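Local coordinates for glyoxalase family protein (Bacillus cereus, PDB 1SS4), which belongs to the glyoxalase (vicinal oxygen chelate) family of metal-binding proteins and may act as a methylmalonyl-CoA epimerase, at the interface of chains A and B. Numbering follows the deposited sequence. Chains: chain A/B, Glyoxalase family protein.

Contact 1: the interface of chains A and B. Residues chain A 4, 9; chain B 32-34, 65-66, 102.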
loop_
_atom_site.group_PDB
_atom_site.type_symbol
_atom_site.label_atom_id
_atom_site.label_comp_id
_atom_site.label_asym_id
_atom_site.label_seq_id
_atom_site.Cartn_x
_atom_site.Cartn_y
_atom_site.Cartn_z
HETATM N N MSE A 4 -10.730 -20.868 1.463
HETATM C CA MSE A 4 -9.518 -21.657 1.301
HETATM C C MSE A 4 -9.552 -22.872 2.212
HETATM O O MSE A 4 -9.677 -22.749 3.432
HETATM C CB MSE A 4 -8.304 -20.798 1.615
HETATM C CG MSE A 4 -8.333 -19.478 0.888
HETATM SE SE MSE A 4 -6.639 -18.598 1.019
HETATM C CE MSE A 4 -6.965 -17.559 2.645
ATOM N N LEU A 9 -7.679 -15.802 5.613
ATOM C CA LEU A 9 -7.063 -14.483 5.561
ATOM C C LEU A 9 -7.749 -13.674 6.639
ATOM O O LEU A 9 -8.912 -13.276 6.469
ATOM C CB LEU A 9 -7.279 -13.836 4.185
ATOM C CG LEU A 9 -6.641 -12.459 3.981
ATOM C CD1 LEU A 9 -5.141 -12.527 4.236
ATOM C CD2 LEU A 9 -6.925 -11.974 2.567
ATOM N N ILE B 32 -4.216 -15.521 -1.973
ATOM C CA ILE B 32 -3.953 -14.992 -0.643
ATOM C C ILE B 32 -5.221 -15.004 0.206
ATOM O O ILE B 32 -5.161 -15.086 1.441
ATOM C CB ILE B 32 -3.379 -13.560 -0.722
ATOM C CG1 ILE B 32 -2.006 -13.593 -1.417
ATOM C CG2 ILE B 32 -3.234 -12.973 0.685
ATOM C CD1 ILE B 32 -1.335 -12.226 -1.540
ATOM N N GLY B 33 -6.372 -14.941 -0.449
ATOM C CA GLY B 33 -7.610 -14.962 0.295
ATOM C C GLY B 33 -8.564 -13.826 0.001
ATOM O O GLY B 33 -9.676 -13.820 0.536
ATOM N N LEU B 34 -8.154 -12.858 -0.824
ATOM C CA LEU B 34 -9.069 -11.768 -1.151
ATOM C C LEU B 34 -10.039 -12.242 -2.220
ATOM O O LEU B 34 -9.779 -13.212 -2.926
ATOM C CB LEU B 34 -8.330 -10.511 -1.638
ATOM C CG LEU B 34 -7.466 -9.776 -0.606
ATOM C CD1 LEU B 34 -6.109 -10.440 -0.568
ATOM C CD2 LEU B 34 -7.317 -8.291 -0.982
ATOM N N THR B 65 -10.738 -8.015 1.298
ATOM C CA THR B 65 -10.453 -9.075 2.234
ATOM C C THR B 65 -11.779 -9.607 2.770
ATOM O O THR B 65 -12.821 -8.930 2.703
ATOM C CB THR B 65 -9.598 -8.554 3.400
ATOM O OG1 THR B 65 -10.203 -7.365 3.921
ATOM C CG2 THR B 65 -8.188 -8.220 2.925
ATOM N N PRO B 66 -11.763 -10.838 3.281
ATOM C CA PRO B 66 -12.967 -11.465 3.833
ATOM C C PRO B 66 -13.649 -10.638 4.923
ATOM O O PRO B 66 -14.869 -10.700 5.052
ATOM C CB PRO B 66 -12.447 -12.785 4.365
ATOM C CG PRO B 66 -11.395 -13.140 3.350
ATOM C CD PRO B 66 -10.671 -11.829 3.137
ATOM N N THR B 102 -2.266 -11.021 7.379
ATOM C CA THR B 102 -2.159 -11.990 8.460
ATOM C C THR B 102 -2.996 -13.187 8.044
ATOM O O THR B 102 -4.171 -13.043 7.688
ATOM C CB THR B 102 -2.683 -11.418 9.784
ATOM O OG1 THR B 102 -1.873 -10.297 10.152
ATOM C CG2 THR B 102 -2.608 -12.484 10.892
#

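Contact 2: the interface of chains A and B. Residues chain A 15-17, 96, 142; chain B 95-97.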
loop_
_atom_site.group_PDB
_atom_site.type_symbol
_atom_site.label_atom_id
_atom_site.label_comp_id
_atom_site.label_asym_id
_atom_site.label_seq_id
_atom_site.Cartn_x
_atom_site.Cartn_y
_atom_site.Cartn_z
ATOM N N VAL A 15 0.057 -1.353 5.233
ATOM C CA VAL A 15 0.829 -1.131 4.023
ATOM C C VAL A 15 1.993 -0.345 4.607
ATOM O O VAL A 15 1.789 0.481 5.493
ATOM C CB VAL A 15 0.093 -0.269 2.987
ATOM C CG1 VAL A 15 -0.400 1.004 3.636
ATOM C CG2 VAL A 15 1.036 0.063 1.841
ATOM N N SER A 16 3.219 -0.633 4.179
ATOM C CA SER A 16 4.350 0.092 4.736
ATOM C C SER A 16 5.005 0.944 3.698
ATOM O O SER A 16 4.987 0.608 2.499
ATOM C CB SER A 16 5.389 -0.854 5.340
ATOM O OG SER A 16 6.029 -1.592 4.305
ATOM N N ILE A 17 5.583 2.054 4.172
ATOM C CA ILE A 17 6.269 3.019 3.312
ATOM C C ILE A 17 7.653 3.277 3.935
ATOM O O ILE A 17 7.757 3.468 5.147
ATOM C CB ILE A 17 5.501 4.388 3.261
ATOM C CG1 ILE A 17 4.002 4.160 3.019
ATOM C CG2 ILE A 17 6.098 5.285 2.147
ATOM C CD1 ILE A 17 3.141 5.428 3.184
ATOM N N TYR A 96 3.337 -0.411 -6.646
ATOM C CA TYR A 96 2.461 0.267 -5.681
ATOM C C TYR A 96 2.285 1.705 -6.119
ATOM O O TYR A 96 3.255 2.384 -6.454
ATOM C CB TYR A 96 3.063 0.206 -4.278
ATOM C CG TYR A 96 2.937 -1.165 -3.656
ATOM C CD1 TYR A 96 1.695 -1.625 -3.205
ATOM C CD2 TYR A 96 4.045 -2.005 -3.527
ATOM C CE1 TYR A 96 1.555 -2.862 -2.649
ATOM C CE2 TYR A 96 3.920 -3.266 -2.962
ATOM C CZ TYR A 96 2.668 -3.686 -2.525
ATOM O OH TYR A 96 2.497 -4.903 -1.937
ATOM N N ILE A 142 5.350 11.622 -1.657
ATOM C CA ILE A 142 4.591 10.373 -1.688
ATOM C C ILE A 142 3.138 10.571 -2.132
ATOM O O ILE A 142 2.405 11.404 -1.596
ATOM C CB ILE A 142 4.677 9.681 -0.304
ATOM C CG1 ILE A 142 6.136 9.258 -0.070
ATOM C CG2 ILE A 142 3.740 8.451 -0.232
ATOM C CD1 ILE A 142 6.464 8.856 1.351
ATOM N N GLY B 95 9.904 4.837 -0.619
ATOM C CA GLY B 95 8.585 4.715 -1.226
ATOM C C GLY B 95 7.746 3.558 -0.714
ATOM O O GLY B 95 8.147 2.854 0.211
ATOM N N TYR B 96 6.569 3.352 -1.308
ATOM C CA TYR B 96 5.697 2.251 -0.874
ATOM C C TYR B 96 6.512 0.961 -0.923
ATOM O O TYR B 96 7.211 0.708 -1.906
ATOM C CB TYR B 96 4.478 2.146 -1.795
ATOM C CG TYR B 96 3.454 3.243 -1.542
ATOM C CD1 TYR B 96 2.676 3.222 -0.388
ATOM C CD2 TYR B 96 3.256 4.283 -2.469
ATOM C CE1 TYR B 96 1.730 4.201 -0.141
ATOM C CE2 TYR B 96 2.304 5.268 -2.244
ATOM C CZ TYR B 96 1.544 5.220 -1.069
ATOM O OH TYR B 96 0.582 6.157 -0.788
ATOM N N LEU B 97 6.415 0.147 0.128
ATOM C CA LEU B 97 7.203 -1.081 0.188
ATOM C C LEU B 97 6.361 -2.333 -0.028
ATOM O O LEU B 97 6.588 -3.079 -0.972
ATOM C CB LEU B 97 7.949 -1.180 1.536
ATOM C CG LEU B 97 8.785 -2.452 1.793
ATOM C CD1 LEU B 97 9.965 -2.538 0.790
ATOM C CD2 LEU B 97 9.319 -2.418 3.237
#

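Contact 3: the interface of chains A and B. Residues chain A 93-94; chain B 19-20, 82, 84-85, 87.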
loop_
_atom_site.group_PDB
_atom_site.type_symbol
_atom_site.label_atom_id
_atom_site.label_comp_id
_atom_site.label_asym_id
_atom_site.label_seq_id
_atom_site.Cartn_x
_atom_site.Cartn_y
_atom_site.Cartn_z
ATOM N N ALA A 93 3.150 4.253 -13.741
ATOM C CA ALA A 93 4.318 3.402 -13.523
ATOM C C ALA A 93 3.831 2.125 -12.875
ATOM O O ALA A 93 2.838 2.123 -12.153
ATOM C CB ALA A 93 5.340 4.088 -12.592
ATOM N N LEU A 94 4.537 1.042 -13.129
ATOM C CA LEU A 94 4.180 -0.249 -12.560
ATOM C C LEU A 94 4.616 -0.350 -11.098
ATOM O O LEU A 94 5.697 0.115 -10.735
ATOM C CB LEU A 94 4.815 -1.370 -13.393
ATOM C CG LEU A 94 4.294 -1.453 -14.839
ATOM C CD1 LEU A 94 5.371 -2.030 -15.756
ATOM C CD2 LEU A 94 3.004 -2.282 -14.885
ATOM N N VAL B 19 -0.370 -2.932 -12.369
ATOM C CA VAL B 19 0.182 -4.194 -12.840
ATOM C C VAL B 19 0.121 -4.297 -14.351
ATOM O O VAL B 19 -0.519 -3.465 -15.030
ATOM C CB VAL B 19 -0.590 -5.381 -12.221
ATOM C CG1 VAL B 19 -0.538 -5.312 -10.671
ATOM C CG2 VAL B 19 -2.050 -5.335 -12.678
ATOM N N GLU B 20 0.803 -5.311 -14.887
ATOM C CA GLU B 20 0.813 -5.517 -16.330
ATOM C C GLU B 20 -0.389 -6.391 -16.749
ATOM O O GLU B 20 -1.041 -6.136 -17.769
ATOM C CB GLU B 20 2.137 -6.167 -16.727
ATOM C CG GLU B 20 2.319 -6.417 -18.189
ATOM C CD GLU B 20 3.725 -6.904 -18.507
ATOM O OE1 GLU B 20 4.598 -6.053 -18.804
ATOM O OE2 GLU B 20 3.961 -8.136 -18.438
ATOM N N THR B 82 2.574 2.830 -19.394
ATOM C CA THR B 82 3.468 3.113 -18.269
ATOM C C THR B 82 4.879 3.483 -18.722
ATOM O O THR B 82 5.368 3.009 -19.753
ATOM C CB THR B 82 3.534 1.935 -17.270
ATOM O OG1 THR B 82 3.934 0.742 -17.948
ATOM C CG2 THR B 82 2.166 1.733 -16.622
ATOM N N ALA B 84 7.588 3.700 -16.253
ATOM C CA ALA B 84 8.573 3.260 -15.263
ATOM C C ALA B 84 8.043 2.039 -14.521
ATOM O O ALA B 84 6.876 1.689 -14.641
ATOM C CB ALA B 84 8.893 4.362 -14.296
ATOM N N ASP B 85 8.904 1.425 -13.725
ATOM C CA ASP B 85 8.524 0.223 -13.011
ATOM C C ASP B 85 9.310 0.110 -11.711
ATOM O O ASP B 85 10.527 0.220 -11.709
ATOM C CB ASP B 85 8.812 -0.961 -13.942
ATOM C CG ASP B 85 8.589 -2.317 -13.285
ATOM O OD1 ASP B 85 7.871 -2.412 -12.270
ATOM O OD2 ASP B 85 9.136 -3.304 -13.807
ATOM N N ARG B 87 8.147 -2.406 -9.374
ATOM C CA ARG B 87 7.597 -3.643 -8.824
ATOM C C ARG B 87 8.659 -4.479 -8.128
ATOM O O ARG B 87 8.356 -5.172 -7.155
ATOM C CB ARG B 87 6.962 -4.495 -9.923
ATOM C CG ARG B 87 5.663 -3.930 -10.478
ATOM C CD ARG B 87 5.214 -4.684 -11.724
ATOM N NE ARG B 87 6.197 -4.560 -12.803
ATOM C CZ ARG B 87 6.138 -5.234 -13.951
ATOM N NH1 ARG B 87 5.137 -6.084 -14.191
ATOM N NH2 ARG B 87 7.101 -5.078 -14.855
#

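Contact 1: the interface of chains A and B
A:Leu9, the first residue of strand 9-18, puts its side chain against B:Gly33 and B:Leu34, in the loop that follows helix 22-32. The apolar contacts are shared between its two methyl branches. CD2 of A:Leu9 does most of the touching: it lies 3.6 Å from the methyl CD1 of B:Leu34, and the two side chains cross obliquely. CD2 of A:Leu9 also meets the ring carbon CD of B:Pro66 at 3.8 Å, with the side chains at about a right angle. B:Thr65 adds its methyl CG2, 4.0 Å from CD2 of A:Leu9. The second branch, CD1 of A:Leu9, lies 4.1 Å from the methyl CG2 of B:Ile32. CG of A:Leu9 is anti to the backbone N (chi1 -178°), which carries both methyls towards chain B.

Other contacts are made to backbone. CD2 packs against B:Gly33, where the lack of a side chain lets the methyl come close to the main chain. CD1 of A:Leu9 is 3.6 Å from the carbonyl O of B:Thr102. The carbonyl O of B:Ile32 lies near CB of A:Leu9.

A:Met4, a selenomethionine, and A:Leu9 flank CA of B:Gly33 on the same face. The chain of A:Met4 bends at the last torsion (chi3 -91°). Its terminal methyl CE thereby lies 3.3 Å from the carbonyl O of B:Ile32. The site fits the N-terminal segment of one chain onto the other and probably helps hold the pair together.

Contact 2: the interface of chains A and B
Strand 9-18 of chain A and the loop with A:Ile142 meet the start of strand 95-103 of chain B, while A:Tyr96, from the matching strand of chain A, packs from another side. A:Ile17 and B:Tyr96 form an antiparallel beta bridge. The backbone N of B:Leu97 gives a hydrogen bond of 2.8 Å to the carbonyl O of A:Ser16.

B:Tyr96 carries most of the side-chain contact. A:Ile17 lies over one face of its ring, at the CD1-CE1 rim, and the two side chains point the same way; CD1 of B:Tyr96 is 3.8 Å from CG1 of A:Ile17. The methyl CG2 of A:Ile142 sits over the same face, near the phenol end, 4.0 Å from CZ of B:Tyr96.

A:Tyr96 and B:Tyr96 meet chiefly through their CB atoms, 3.5 Å apart. In both, CG is anti to the carbonyl carbon (chi1 -74° in chain A and -75° in chain B), and from the CB-CB contact the rings lead away in different directions. The ring of A:Tyr96 reaches the backbone of B:Leu97. On the strand's other side, B:Leu97 rests on A:Ser16, with its CB 3.4 Å from the hydroxyl OG of that serine.

Contact 3: the interface of chains A and B
The loop just before strand 95-103 of chain A, with A:Ala93 and A:Leu94, lies along the loop of chain B that holds B:Thr82, B:Ala84, B:Asp85 and B:Arg87. A second loop of chain B, with B:Val19 and B:Glu20, closes in on the end of the leucine. The backbone N of A:Leu94 gives a hydrogen bond of 2.9 Å to the carbonyl O of B:Ala84. A:Leu94 and B:Asp85 form a parallel beta bridge.

A:Leu94 lies alongside B:Arg87, both side chains pointing the same way. CD1 of A:Leu94 sits over one face of the B:Arg87 guanidinium group, 3.5 Å above the plane and towards the rim. CD2 of A:Leu94 branches away to the backbone of B:Val19, 3.6 Å from its carbonyl carbon C. B:Thr82 crosses the leucine at about a right angle, with its hydroxyl OG1 3.8 Å from CD1 of A:Leu94.

B:Arg87 bends at chi3 (-62°), which turns its guanidinium back towards B:Asp85 and under A:Leu94. B:Asp85 fixes the turn of that group. NE of B:Arg87 makes a salt bridge with OD1 of B:Asp85 at 2.8 Å, and NH2 of B:Arg87 bonds OD2 of B:Asp85 at 2.9 Å. This side-on grip keeps the oxygens in the guanidinium plane, but both are met from above the carboxylate plane. The backbone N of B:Arg87 reaches OD1 from the face opposite NE. The site joins two loops of one chain to the other's lead-in to strand 95-103, its beta bridge directly preceding that strand.

The centres of the C-alpha atoms of contact 2 and contact 3 are about 14 Å apart, while that of contact 1 lies about 21 Å from contact 2 and 25 Å from contact 3. Strand 9-18 of chain A links contact 1 to contact 2, entering one at its start and the other near its end. Strand 95-103 of chain B also serves both. The chain A residues of contact 3 directly precede strand 95-103 of chain A, whose A:Tyr96 belongs to contact 2. The deposited dimer is joined at separate patches of one two-fold interface. The structure alone does not show whether this pairing persists in solution.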